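Local structure of protein toll (Drosophila melanogaster, 4LXR) at residues A281-S285 / R286-N290; E231-P234 / H235-A239; R255-P258 / Q259-D263. The protein serves as the cell-surface receptor for cleaved Spaetzle, activating the signalling pathway that sets dorsal-ventral polarity in the fly embryo and induces the antifungal peptide drosomycin. One frame throughout, in Å; residues are numbered along the deposited sequence.

Contact 1: residues A281-S285 / R286-N290; sequences ATLPS and RLFAN
Leu283 and Leu287 meet through their methyl ends, CD2 of Leu283 lying 4.1 Å from CD2 of Leu287. The other branch of Leu283 goes to Phe288: its CD1 lies 4.3 Å from CE2 of that residue, approaching the ring at a slant. With CG anti to the backbone N (chi1 177°), Leu287 sends CD1 to CG of Pro284 at 3.9 Å, while the CD2 that meets Leu283 also lies over one face of the Phe288 ring, displaced toward its rim. Four apolar side chains thus close on one another within six residues.

The backbone brings them together by two successive turns. A type II turn from Pro284 to Leu287 carries a weak hydrogen bond from Leu287 N to Pro284 O (3.3 Å), and a type I turn follows, in which Ala289 N donates to Arg286 O. On the outer side, Ser285 OG is hydrogen-bonded to Asp309 OD2, and the other carboxylate oxygen of Asp309 accepts from Arg286 N, so one aspartate from the following coil holds the corner of the first turn. Farther in, Phe288 reaches Leu297 and Leu299 of strand 296-299, and Leu283 reaches Leu303. Such a leucine-phenylalanine cluster, turned inward from the convex-side loop to pack against the strand, is characteristic of the leucine-rich repeat solenoid.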
loop_
_atom_site.group_PDB
_atom_site.type_symbol
_atom_site.label_atom_id
_atom_site.label_comp_id
_atom_site.label_asym_id
_atom_site.label_seq_id
_atom_site.Cartn_x
_atom_site.Cartn_y
_atom_site.Cartn_z
ATOM N N ALA A 281 -1.646 25.827 -22.984
ATOM C CA ALA A 281 -2.809 26.381 -22.299
ATOM C C ALA A 281 -4.112 25.667 -22.635
ATOM O O ALA A 281 -4.924 25.399 -21.748
ATOM C CB ALA A 281 -2.927 27.867 -22.573
ATOM N N THR A 282 -4.304 25.357 -23.911
ATOM C CA THR A 282 -5.508 24.671 -24.358
ATOM C C THR A 282 -5.255 23.913 -25.662
ATOM O O THR A 282 -4.166 23.962 -26.218
ATOM C CB THR A 282 -6.656 25.658 -24.615
ATOM O OG1 THR A 282 -7.890 24.932 -24.700
ATOM C CG2 THR A 282 -6.409 26.459 -25.931
ATOM N N LEU A 283 -6.273 23.203 -26.132
ATOM C CA LEU A 283 -6.215 22.519 -27.415
ATOM C C LEU A 283 -7.200 23.209 -28.369
ATOM O O LEU A 283 -8.243 23.717 -27.937
ATOM C CB LEU A 283 -6.559 21.038 -27.240
ATOM C CG LEU A 283 -5.629 20.283 -26.281
ATOM C CD1 LEU A 283 -6.206 18.906 -25.921
ATOM C CD2 LEU A 283 -4.247 20.138 -26.920
ATOM N N PRO A 284 -6.862 23.253 -29.668
ATOM C CA PRO A 284 -7.724 23.905 -30.662
ATOM C C PRO A 284 -9.112 23.269 -30.768
ATOM O O PRO A 284 -9.312 22.113 -30.392
ATOM C CB PRO A 284 -6.945 23.723 -31.981
ATOM C CG PRO A 284 -6.028 22.559 -31.718
ATOM C CD PRO A 284 -5.646 22.683 -30.276
ATOM N N SER A 285 -10.060 24.050 -31.269
ATOM C CA SER A 285 -11.434 23.618 -31.475
ATOM C C SER A 285 -11.523 22.318 -32.286
ATOM O O SER A 285 -10.883 22.180 -33.325
ATOM C CB SER A 285 -12.202 24.720 -32.201
ATOM O OG SER A 285 -13.516 24.297 -32.510
ATOM N N ARG A 286 -12.308 21.363 -31.792
ATOM C CA ARG A 286 -12.579 20.119 -32.513
ATOM C C ARG A 286 -11.344 19.300 -32.890
ATOM O O ARG A 286 -11.391 18.536 -33.851
ATOM C CB ARG A 286 -13.398 20.405 -33.776
ATOM C CG ARG A 286 -14.843 20.749 -33.488
ATOM C CD ARG A 286 -15.672 20.688 -34.751
ATOM N NE ARG A 286 -15.534 21.894 -35.549
ATOM C CZ ARG A 286 -16.294 22.973 -35.389
ATOM N NH1 ARG A 286 -17.238 22.985 -34.452
ATOM N NH2 ARG A 286 -16.111 24.037 -36.161
ATOM N N LEU A 287 -10.254 19.456 -32.144
ATOM C CA LEU A 287 -9.018 18.749 -32.474
ATOM C C LEU A 287 -9.256 17.247 -32.609
ATOM O O LEU A 287 -8.750 16.619 -33.540
ATOM C CB LEU A 287 -7.935 19.021 -31.427
ATOM C CG LEU A 287 -6.613 18.280 -31.626
ATOM C CD1 LEU A 287 -5.900 18.798 -32.881
ATOM C CD2 LEU A 287 -5.694 18.384 -30.388
ATOM N N PHE A 288 -10.035 16.688 -31.679
ATOM C CA PHE A 288 -10.333 15.255 -31.660
ATOM C C PHE A 288 -11.777 14.945 -32.034
ATOM O O PHE A 288 -12.322 13.914 -31.643
ATOM C CB PHE A 288 -10.008 14.647 -30.297
ATOM C CG PHE A 288 -8.561 14.737 -29.933
ATOM C CD1 PHE A 288 -7.591 14.125 -30.731
ATOM C CD2 PHE A 288 -8.159 15.440 -28.803
ATOM C CE1 PHE A 288 -6.248 14.208 -30.400
ATOM C CE2 PHE A 288 -6.810 15.540 -28.461
ATOM C CZ PHE A 288 -5.851 14.917 -29.254
ATOM N N ALA A 289 -12.391 15.834 -32.807
ATOM C CA ALA A 289 -13.780 15.658 -33.205
ATOM C C ALA A 289 -13.909 14.847 -34.498
ATOM O O ALA A 289 -12.950 14.727 -35.266
ATOM C CB ALA A 289 -14.443 17.006 -33.368
ATOM N N ASN A 290 -15.100 14.298 -34.724
ATOM C CA ASN A 290 -15.431 13.618 -35.976
ATOM C C ASN A 290 -14.494 12.468 -36.327
ATOM O O ASN A 290 -14.181 12.249 -37.491
ATOM C CB ASN A 290 -15.485 14.624 -37.128
ATOM C CG ASN A 290 -16.531 15.700 -36.905
ATOM O OD1 ASN A 290 -16.208 16.875 -36.739
ATOM N ND2 ASN A 290 -17.794 15.301 -36.901
#

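Contact 2: residues E231-P234 / H235-A239; sequences EQLP and HDVFA
Pro234 and Val237 are the ends of a type I turn closed by a hydrogen bond from Val237 N to Pro234 O (3.2 Å, N-H...O angle 159°); a second type I turn, Asp236 to Ala239, begins before the first has ended. Leu233, Val237 and Phe238 turn inward around this corner. Leu233 drops from the preceding residue and crosses Phe238 at about a right angle, its CD1 placed 3.9 Å from CZ of the ring. The same methyl lies 4.2 Å from Val237 CG1, which in turn rests over the centre of one Phe238 face. Val237 achieves this by holding CG1 between its backbone N and carbonyl carbon (chi1 64°), while its CB packs 4.0 Å from Pro234 CD.

Toward solvent the character changes. Asp236 bends back so that OD1 comes to 3.8 Å from Pro234 CB, a packing contact, and Asp236 CB lies over one face of the His235 imidazole. Outside the turn, Phe238 packs on Leu249 and Leu233 on Phe254, both of the next repeat, whose Pro258 touches His235. The contact therefore separates two chemistries: the polar groups of His235 and Asp236 stay on the outer surface, whereas Leu233, Val237 and Phe238 bury hydrocarbon, and the Val237 N to Pro234 O bond is the one hydrogen bond across the turn.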
loop_
_atom_site.group_PDB
_atom_site.type_symbol
_atom_site.label_atom_id
_atom_site.label_comp_id
_atom_site.label_asym_id
_atom_site.label_seq_id
_atom_site.Cartn_x
_atom_site.Cartn_y
_atom_site.Cartn_z
ATOM N N GLU A 231 8.468 22.417 -31.312
ATOM C CA GLU A 231 7.775 23.588 -30.762
ATOM C C GLU A 231 6.434 23.838 -31.441
ATOM O O GLU A 231 5.471 24.240 -30.794
ATOM C CB GLU A 231 8.646 24.845 -30.884
ATOM C CG GLU A 231 9.812 24.871 -29.936
ATOM C CD GLU A 231 10.770 26.001 -30.220
ATOM O OE1 GLU A 231 10.392 26.937 -30.953
ATOM O OE2 GLU A 231 11.909 25.948 -29.713
ATOM N N GLN A 232 6.397 23.610 -32.751
ATOM C CA GLN A 232 5.214 23.837 -33.571
ATOM C C GLN A 232 5.134 22.738 -34.624
ATOM O O GLN A 232 6.155 22.198 -35.038
ATOM C CB GLN A 232 5.286 25.210 -34.281
ATOM C CG GLN A 232 4.972 26.391 -33.389
ATOM C CD GLN A 232 4.804 27.703 -34.155
ATOM O OE1 GLN A 232 5.345 27.875 -35.251
ATOM N NE2 GLN A 232 4.051 28.636 -33.573
ATOM N N LEU A 233 3.924 22.416 -35.056
ATOM C CA LEU A 233 3.728 21.537 -36.204
ATOM C C LEU A 233 2.826 22.244 -37.195
ATOM O O LEU A 233 1.843 22.871 -36.792
ATOM C CB LEU A 233 3.093 20.203 -35.777
ATOM C CG LEU A 233 4.005 19.115 -35.212
ATOM C CD1 LEU A 233 3.180 17.918 -34.824
ATOM C CD2 LEU A 233 5.083 18.699 -36.199
ATOM N N PRO A 234 3.154 22.158 -38.496
ATOM C CA PRO A 234 2.208 22.693 -39.485
ATOM C C PRO A 234 0.915 21.875 -39.439
ATOM O O PRO A 234 0.969 20.682 -39.138
ATOM C CB PRO A 234 2.929 22.489 -40.833
ATOM C CG PRO A 234 4.354 22.119 -40.491
ATOM C CD PRO A 234 4.298 21.477 -39.124
ATOM N N HIS A 235 -0.217 22.501 -39.740
ATOM C CA HIS A 235 -1.518 21.849 -39.631
ATOM C C HIS A 235 -1.688 20.635 -40.551
ATOM O O HIS A 235 -2.528 19.765 -40.301
ATOM C CB HIS A 235 -2.623 22.859 -39.920
ATOM C CG HIS A 235 -2.841 23.120 -41.381
ATOM N ND1 HIS A 235 -3.653 22.329 -42.165
ATOM C CD2 HIS A 235 -2.365 24.093 -42.196
ATOM C CE1 HIS A 235 -3.664 22.800 -43.401
ATOM N NE2 HIS A 235 -2.887 23.867 -43.447
ATOM N N ASP A 236 -0.905 20.585 -41.622
ATOM C CA ASP A 236 -1.022 19.498 -42.581
ATOM C C ASP A 236 0.148 18.508 -42.539
ATOM O O ASP A 236 0.332 17.741 -43.483
ATOM C CB ASP A 236 -1.204 20.063 -44.013
ATOM C CG ASP A 236 -0.039 20.947 -44.460
ATOM O OD1 ASP A 236 0.984 21.030 -43.747
ATOM O OD2 ASP A 236 -0.140 21.557 -45.547
ATOM N N VAL A 237 0.927 18.516 -41.453
ATOM C CA VAL A 237 2.107 17.654 -41.356
ATOM C C VAL A 237 1.803 16.168 -41.555
ATOM O O VAL A 237 2.647 15.419 -42.058
ATOM C CB VAL A 237 2.871 17.826 -40.010
ATOM C CG1 VAL A 237 2.010 17.397 -38.810
ATOM C CG2 VAL A 237 4.193 17.026 -40.037
ATOM N N PHE A 238 0.599 15.746 -41.167
ATOM C CA PHE A 238 0.231 14.329 -41.204
ATOM C C PHE A 238 -0.735 14.017 -42.357
ATOM O O PHE A 238 -1.315 12.934 -42.411
ATOM C CB PHE A 238 -0.427 13.915 -39.868
ATOM C CG PHE A 238 0.449 14.117 -38.645
ATOM C CD1 PHE A 238 1.741 13.621 -38.601
ATOM C CD2 PHE A 238 -0.041 14.787 -37.531
ATOM C CE1 PHE A 238 2.536 13.788 -37.460
ATOM C CE2 PHE A 238 0.749 14.979 -36.392
ATOM C CZ PHE A 238 2.040 14.483 -36.360
ATOM N N ALA A 239 -0.916 14.965 -43.274
ATOM C CA ALA A 239 -1.888 14.806 -44.358
ATOM C C ALA A 239 -1.766 13.508 -45.148
ATOM O O ALA A 239 -2.768 12.957 -45.593
ATOM C CB ALA A 239 -1.842 15.989 -45.298
#

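Contact 3: residues R255-P258 / Q259-D263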
loop_
_atom_site.group_PDB
_atom_site.type_symbol
_atom_site.label_atom_id
_atom_site.label_comp_id
_atom_site.label_asym_id
_atom_site.label_seq_id
_atom_site.Cartn_x
_atom_site.Cartn_y
_atom_site.Cartn_z
ATOM N N ARG A 255 3.410 25.139 -27.486
ATOM C CA ARG A 255 2.656 26.143 -26.738
ATOM C C ARG A 255 1.244 26.283 -27.302
ATOM O O ARG A 255 0.362 26.868 -26.660
ATOM C CB ARG A 255 3.403 27.478 -26.679
ATOM C CG ARG A 255 4.817 27.319 -26.117
ATOM C CD ARG A 255 5.418 28.635 -25.686
ATOM N NE ARG A 255 5.661 28.637 -24.247
ATOM C CZ ARG A 255 6.851 28.428 -23.690
ATOM N NH1 ARG A 255 7.918 28.216 -24.460
ATOM N NH2 ARG A 255 6.973 28.439 -22.364
ATOM N N SER A 256 1.045 25.720 -28.495
ATOM C CA SER A 256 -0.273 25.590 -29.120
ATOM C C SER A 256 -0.208 24.490 -30.182
ATOM O O SER A 256 0.874 24.087 -30.607
ATOM C CB SER A 256 -0.702 26.911 -29.755
ATOM O OG SER A 256 0.139 27.229 -30.847
ATOM N N LEU A 257 -1.361 23.980 -30.592
ATOM C CA LEU A 257 -1.422 23.061 -31.721
ATOM C C LEU A 257 -2.406 23.682 -32.696
ATOM O O LEU A 257 -3.371 24.323 -32.266
ATOM C CB LEU A 257 -1.900 21.672 -31.291
ATOM C CG LEU A 257 -1.035 20.717 -30.468
ATOM C CD1 LEU A 257 -1.826 19.440 -30.203
ATOM C CD2 LEU A 257 0.274 20.352 -31.150
ATOM N N PRO A 258 -2.169 23.523 -34.011
ATOM C CA PRO A 258 -3.085 24.182 -34.948
ATOM C C PRO A 258 -4.392 23.410 -35.089
ATOM O O PRO A 258 -4.412 22.190 -34.928
ATOM C CB PRO A 258 -2.307 24.180 -36.264
ATOM C CG PRO A 258 -1.435 22.961 -36.167
ATOM C CD PRO A 258 -1.081 22.810 -34.699
ATOM N N GLN A 259 -5.475 24.133 -35.352
ATOM C CA GLN A 259 -6.760 23.514 -35.625
ATOM C C GLN A 259 -6.632 22.680 -36.890
ATOM O O GLN A 259 -5.970 23.097 -37.842
ATOM C CB GLN A 259 -7.836 24.584 -35.820
ATOM C CG GLN A 259 -9.229 24.015 -36.042
ATOM C CD GLN A 259 -10.299 25.087 -36.053
ATOM O OE1 GLN A 259 -10.005 26.268 -35.886
ATOM N NE2 GLN A 259 -11.549 24.680 -36.251
ATOM N N GLY A 260 -7.264 21.510 -36.905
ATOM C CA GLY A 260 -7.253 20.662 -38.086
ATOM C C GLY A 260 -6.036 19.755 -38.218
ATOM O O GLY A 260 -5.835 19.144 -39.265
ATOM N N LEU A 261 -5.225 19.666 -37.162
ATOM C CA LEU A 261 -4.042 18.793 -37.161
ATOM C C LEU A 261 -4.326 17.326 -37.522
ATOM O O LEU A 261 -3.456 16.646 -38.071
ATOM C CB LEU A 261 -3.310 18.863 -35.808
ATOM C CG LEU A 261 -1.947 18.161 -35.689
ATOM C CD1 LEU A 261 -0.953 18.716 -36.684
ATOM C CD2 LEU A 261 -1.389 18.266 -34.256
ATOM N N PHE A 262 -5.525 16.827 -37.214
ATOM C CA PHE A 262 -5.843 15.428 -37.532
ATOM C C PHE A 262 -6.972 15.246 -38.535
ATOM O O PHE A 262 -7.510 14.150 -38.664
ATOM C CB PHE A 262 -6.149 14.619 -36.266
ATOM C CG PHE A 262 -5.084 14.715 -35.217
ATOM C CD1 PHE A 262 -3.796 14.286 -35.482
ATOM C CD2 PHE A 262 -5.365 15.248 -33.975
ATOM C CE1 PHE A 262 -2.808 14.391 -34.527
ATOM C CE2 PHE A 262 -4.385 15.353 -33.012
ATOM C CZ PHE A 262 -3.100 14.924 -33.289
ATOM N N ASP A 263 -7.318 16.311 -39.253
ATOM C CA ASP A 263 -8.453 16.283 -40.173
ATOM C C ASP A 263 -8.340 15.240 -41.279
ATOM O O ASP A 263 -9.344 14.739 -41.751
ATOM C CB ASP A 263 -8.681 17.664 -40.798
ATOM C CG ASP A 263 -9.470 18.586 -39.897
ATOM O OD1 ASP A 263 -9.534 18.319 -38.670
ATOM O OD2 ASP A 263 -10.019 19.580 -40.420
#
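Leu261 reaches back across its turn to Leu257 and Pro258, and the atoms of its side chain meet Pro258, Phe262 and Leu257 in turn. CB lies 3.6 Å from Pro258 O, the carbonyl to which Leu261 N makes a weak hydrogen bond (3.5 Å, N-H...O angle 140°). Next comes CG, set anti to the main-chain nitrogen (chi1 -172°), which directs the branches back toward the preceding segment; it also lies over one face of the Phe262 ring, displaced toward the rim. At the tip the two methyls part. CD1 goes to the pyrrolidine of Pro258, 4.3 Å from its CG, and CD2 meets CD2 of Leu257 at 4.1 Å.

This is the convex part of the fifth leucine-rich repeat, where a loop between strands 246-248 and 270-273 turns its apolar residues into the solenoid core. Leu257 touches Leu273 of the later strand, and Phe262 touches Val271 on that same strand.

The corner itself is a type II turn from Pro258 to Leu261, with Gln259 and Gly260 at its centre. Gly260 has a positive phi (84°), a conformation in which a CB would press against the carbonyl oxygen of Gln259. The bond from CA to CB of Gln259 points away from the preceding segment, and the residue is exposed. A type I turn continues the chain, Asp263 N donating to Gly260 O (3.2 Å), and Phe262 O accepts a weak hydrogen bond from Gln291 NE2.

How the contacts relate
The three contacts illustrate how a solenoid is built by repetition: they occupy equivalent loops of three consecutive leucine-rich repeats in the extracellular part of Toll, following strands 222-224, 246-248 and 270-273. Along the chain the order is contact 2, contact 3, contact 1, and in space contact 3 lies in the middle, its centre about 7 Å from each of the others. Contacts 1 and 2 do not touch, their centres being about 14 Å apart. Phe288 CE1 packs 3.4 Å from Phe262 CE2, and Val237 CG1 packs 3.9 Å from Leu261 CD1, so the apolar core runs continuously from coil to coil.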